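Local structure of PUA domain-containing protein (Aeropyrum pernix, 2CX0) at residues K21-R29 with P38-R46. The protein is of unknown function but carries a PUA domain and probably binds RNA, perhaps in translation initiation. Sequence-based numbering, arbitrary orientation.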
loop_
_atom_site.group_PDB
_atom_site.type_symbol
_atom_site.label_atom_id
_atom_site.label_comp_id
_atom_site.label_asym_id
_atom_site.label_seq_id
_atom_site.Cartn_x
_atom_site.Cartn_y
_atom_site.Cartn_z
ATOM N N LYS A 21 -6.670 -5.539 -22.780
ATOM C CA LYS A 21 -6.047 -4.214 -22.871
ATOM C C LYS A 21 -5.818 -3.639 -21.449
ATOM O O LYS A 21 -4.818 -2.985 -21.191
ATOM C CB LYS A 21 -6.947 -3.249 -23.643
ATOM C CG LYS A 21 -6.360 -1.839 -23.811
ATOM C CD LYS A 21 -7.329 -0.934 -24.610
ATOM C CE LYS A 21 -6.818 0.509 -24.699
ATOM N NZ LYS A 21 -7.758 1.422 -25.412
ATOM N N GLU A 22 -6.777 -3.873 -20.550
ATOM C CA GLU A 22 -6.668 -3.378 -19.183
ATOM C C GLU A 22 -5.496 -4.052 -18.460
ATOM O O GLU A 22 -4.813 -3.426 -17.681
ATOM C CB GLU A 22 -7.990 -3.608 -18.402
ATOM C CG GLU A 22 -9.135 -2.726 -18.855
ATOM C CD GLU A 22 -10.442 -3.003 -18.080
ATOM O OE1 GLU A 22 -10.873 -4.188 -18.036
ATOM O OE2 GLU A 22 -11.026 -2.041 -17.528
ATOM N N ARG A 23 -5.272 -5.334 -18.683
ATOM C CA ARG A 23 -4.162 -5.987 -18.027
ATOM C C ARG A 23 -2.855 -5.386 -18.541
ATOM O O ARG A 23 -1.904 -5.154 -17.772
ATOM C CB ARG A 23 -4.201 -7.487 -18.313
ATOM C CG ARG A 23 -3.010 -8.261 -17.772
ATOM C CD ARG A 23 -2.935 -9.696 -18.374
ATOM N NE ARG A 23 -4.040 -10.511 -17.868
ATOM C CZ ARG A 23 -3.983 -11.208 -16.731
ATOM N NH1 ARG A 23 -2.872 -11.194 -15.998
ATOM N NH2 ARG A 23 -5.046 -11.888 -16.304
ATOM N N ARG A 24 -2.775 -5.156 -19.851
ATOM C CA ARG A 24 -1.563 -4.565 -20.436
ATOM C C ARG A 24 -1.288 -3.183 -19.835
ATOM O O ARG A 24 -0.164 -2.858 -19.407
ATOM C CB ARG A 24 -1.707 -4.426 -21.968
ATOM C CG ARG A 24 -1.784 -5.758 -22.627
ATOM C CD ARG A 24 -1.926 -5.803 -24.169
ATOM N NE ARG A 24 -1.573 -7.191 -24.460
ATOM C CZ ARG A 24 -0.411 -7.605 -24.974
ATOM N NH1 ARG A 24 -0.182 -8.905 -25.145
ATOM N NH2 ARG A 24 0.481 -6.723 -25.408
ATOM N N SER A 25 -2.315 -2.361 -19.835
ATOM C CA SER A 25 -2.192 -1.038 -19.279
ATOM C C SER A 25 -1.731 -1.076 -17.791
ATOM O O SER A 25 -0.896 -0.277 -17.359
ATOM C CB SER A 25 -3.535 -0.351 -19.373
ATOM O OG SER A 25 -3.468 0.847 -18.638
ATOM N N LEU A 26 -2.298 -1.998 -17.023
ATOM C CA LEU A 26 -1.948 -2.115 -15.624
ATOM C C LEU A 26 -0.447 -2.387 -15.486
ATOM O O LEU A 26 0.225 -1.732 -14.704
ATOM C CB LEU A 26 -2.728 -3.249 -14.975
ATOM C CG LEU A 26 -2.303 -3.540 -13.521
ATOM C CD1 LEU A 26 -2.592 -2.303 -12.572
ATOM C CD2 LEU A 26 -3.113 -4.742 -13.063
ATOM N N LEU A 27 0.072 -3.349 -16.239
ATOM C CA LEU A 27 1.499 -3.652 -16.155
ATOM C C LEU A 27 2.326 -2.428 -16.512
ATOM O O LEU A 27 3.328 -2.140 -15.845
ATOM C CB LEU A 27 1.885 -4.826 -17.090
ATOM C CG LEU A 27 1.111 -6.118 -16.725
ATOM C CD1 LEU A 27 1.426 -7.207 -17.775
ATOM C CD2 LEU A 27 1.419 -6.627 -15.341
ATOM N N GLU A 28 1.918 -1.710 -17.558
ATOM C CA GLU A 28 2.649 -0.527 -17.939
ATOM C C GLU A 28 2.622 0.579 -16.883
ATOM O O GLU A 28 3.579 1.314 -16.779
ATOM C CB GLU A 28 2.115 0.040 -19.246
ATOM C CG GLU A 28 2.524 -0.799 -20.421
ATOM C CD GLU A 28 1.571 -0.669 -21.601
ATOM O OE1 GLU A 28 0.795 0.334 -21.650
ATOM O OE2 GLU A 28 1.623 -1.571 -22.487
ATOM N N ARG A 29 1.516 0.692 -16.143
ATOM C CA ARG A 29 1.361 1.729 -15.127
ATOM C C ARG A 29 2.179 1.419 -13.881
ATOM O O ARG A 29 2.538 2.330 -13.106
ATOM C CB ARG A 29 -0.116 1.882 -14.778
ATOM C CG ARG A 29 -0.915 2.671 -15.890
ATOM C CD ARG A 29 -2.394 2.696 -15.492
ATOM N NE ARG A 29 -2.646 3.629 -14.410
ATOM C CZ ARG A 29 -3.832 3.797 -13.842
ATOM N NH1 ARG A 29 -4.841 3.061 -14.260
ATOM N NH2 ARG A 29 -4.033 4.768 -12.920
ATOM N N PRO A 38 5.121 -8.011 -9.080
ATOM C CA PRO A 38 5.137 -9.089 -8.104
ATOM C C PRO A 38 4.386 -10.370 -8.460
ATOM O O PRO A 38 4.648 -11.412 -7.887
ATOM C CB PRO A 38 4.590 -8.396 -6.869
ATOM C CG PRO A 38 3.580 -7.477 -7.446
ATOM C CD PRO A 38 4.257 -6.902 -8.657
ATOM N N PHE A 39 3.450 -10.292 -9.393
ATOM C CA PHE A 39 2.659 -11.459 -9.784
ATOM C C PHE A 39 2.879 -11.849 -11.222
ATOM O O PHE A 39 3.356 -11.038 -12.036
ATOM C CB PHE A 39 1.161 -11.201 -9.584
ATOM C CG PHE A 39 0.699 -9.918 -10.181
ATOM C CD1 PHE A 39 0.335 -9.851 -11.519
ATOM C CD2 PHE A 39 0.657 -8.746 -9.402
ATOM C CE1 PHE A 39 -0.075 -8.655 -12.095
ATOM C CE2 PHE A 39 0.247 -7.535 -9.981
ATOM C CZ PHE A 39 -0.112 -7.486 -11.308
ATOM N N SER A 40 2.519 -13.099 -11.514
ATOM C CA SER A 40 2.623 -13.634 -12.850
ATOM C C SER A 40 1.656 -13.007 -13.842
ATOM O O SER A 40 0.655 -12.418 -13.485
ATOM C CB SER A 40 2.358 -15.132 -12.876
ATOM O OG SER A 40 2.065 -15.499 -14.218
ATOM N N GLU A 41 1.971 -13.269 -15.103
ATOM C CA GLU A 41 1.291 -12.800 -16.307
ATOM C C GLU A 41 0.282 -13.859 -16.669
ATOM O O GLU A 41 -0.123 -14.029 -17.820
ATOM C CB GLU A 41 2.391 -12.678 -17.365
ATOM C CG GLU A 41 3.716 -12.168 -16.671
ATOM C CD GLU A 41 4.998 -12.984 -16.964
ATOM O OE1 GLU A 41 4.919 -14.190 -17.319
ATOM O OE2 GLU A 41 6.093 -12.388 -16.805
ATOM N N LYS A 42 -0.122 -14.579 -15.648
ATOM C CA LYS A 42 -1.039 -15.674 -15.806
ATOM C C LYS A 42 -2.022 -15.577 -14.655
ATOM O O LYS A 42 -3.016 -16.294 -14.593
ATOM C CB LYS A 42 -0.215 -16.957 -15.701
ATOM C CG LYS A 42 0.948 -16.973 -16.701
ATOM C CD LYS A 42 2.126 -17.856 -16.282
ATOM C CE LYS A 42 3.266 -17.725 -17.309
ATOM N NZ LYS A 42 4.371 -18.671 -17.005
ATOM N N ALA A 43 -1.692 -14.704 -13.710
ATOM C CA ALA A 43 -2.543 -14.506 -12.559
ATOM C C ALA A 43 -3.916 -13.977 -13.023
ATOM O O ALA A 43 -4.019 -13.240 -13.982
ATOM C CB ALA A 43 -1.893 -13.482 -11.584
ATOM N N ASP A 44 -4.942 -14.374 -12.309
ATOM C CA ASP A 44 -6.309 -13.954 -12.536
ATOM C C ASP A 44 -6.509 -12.532 -11.945
ATOM O O ASP A 44 -6.425 -12.309 -10.707
ATOM C CB ASP A 44 -7.198 -14.926 -11.821
ATOM C CG ASP A 44 -8.621 -14.784 -12.212
ATOM O OD1 ASP A 44 -8.962 -13.805 -12.920
ATOM O OD2 ASP A 44 -9.416 -15.649 -11.800
ATOM N N LEU A 45 -6.801 -11.595 -12.823
ATOM C CA LEU A 45 -6.957 -10.186 -12.451
ATOM C C LEU A 45 -8.406 -9.784 -12.621
ATOM O O LEU A 45 -8.975 -9.924 -13.708
ATOM C CB LEU A 45 -6.079 -9.316 -13.361
ATOM C CG LEU A 45 -4.658 -8.857 -13.012
ATOM C CD1 LEU A 45 -3.965 -9.859 -12.072
ATOM C CD2 LEU A 45 -3.863 -8.611 -14.339
ATOM N N ARG A 46 -9.013 -9.292 -11.550
ATOM C CA ARG A 46 -10.399 -8.848 -11.599
ATOM C C ARG A 46 -10.527 -7.464 -10.947
ATOM O O ARG A 46 -9.746 -7.073 -10.077
ATOM C CB ARG A 46 -11.312 -9.856 -10.863
ATOM C CG ARG A 46 -11.263 -11.299 -11.424
ATOM C CD ARG A 46 -12.237 -12.256 -10.714
ATOM N NE ARG A 46 -13.653 -11.907 -10.886
ATOM C CZ ARG A 46 -14.385 -12.132 -11.980
ATOM N NH1 ARG A 46 -13.855 -12.717 -13.062
ATOM N NH2 ARG A 46 -15.663 -11.795 -11.977
#
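Arg23 reaches from the helical segment 21-29 to the backbone of Ala43, a worked example of an arginine tying a helix to the backbone of the loop that follows it in the chain. Its CG lies anti to the backbone N (chi1 175°), and a bend at chi3 (-69°) turns the guanidinium so that its end meets the carbonyl. Both terminal nitrogens donate to this one oxygen: Arg23 NH2 stands 2.9 Å from Ala43 O, nearly in line with the C=O bond, while Arg23 NH1, at 3.1 Å, makes a more bent bond within the carbonyl plane. The oxygen lies close to the guanidinium plane, and the two-nitrogen grip should limit how far the group can turn. One face receives the Leu45 methyl, with Leu45 CD2 3.2 Å from Arg23 NH1 and offset toward the rim; the same methyl rests 3.6 Å from Arg23 CG, and the two side chains cross at about a right angle. A methionine in place of Arg23 would probably leave Ala43 O without either of these donors and the loop less firmly tied to the helix.

One turn on, Leu26 points toward the second segment and places its CD2 4.1 Å from Leu45 CD2, at the start of strand 45-51, in a purely apolar contact. Leu27 then extends CD2 to within 4.1 Å of Phe39 CE1, approaching the ring at a slant.

In the DUF1947 (pre-PUA) part of the chain, helix 20-30 thus packs against the loop leading into strand 45-51, the third strand of the six-stranded antiparallel sheet. Val62 of strand 56-62 touches Phe39, Ala43 and Leu45, Ile60 and Ile76 meet Leu26, and Phe86 of helix 80-86 packs on Phe39, so that apolar side chains from helix, loop and sheet meet here.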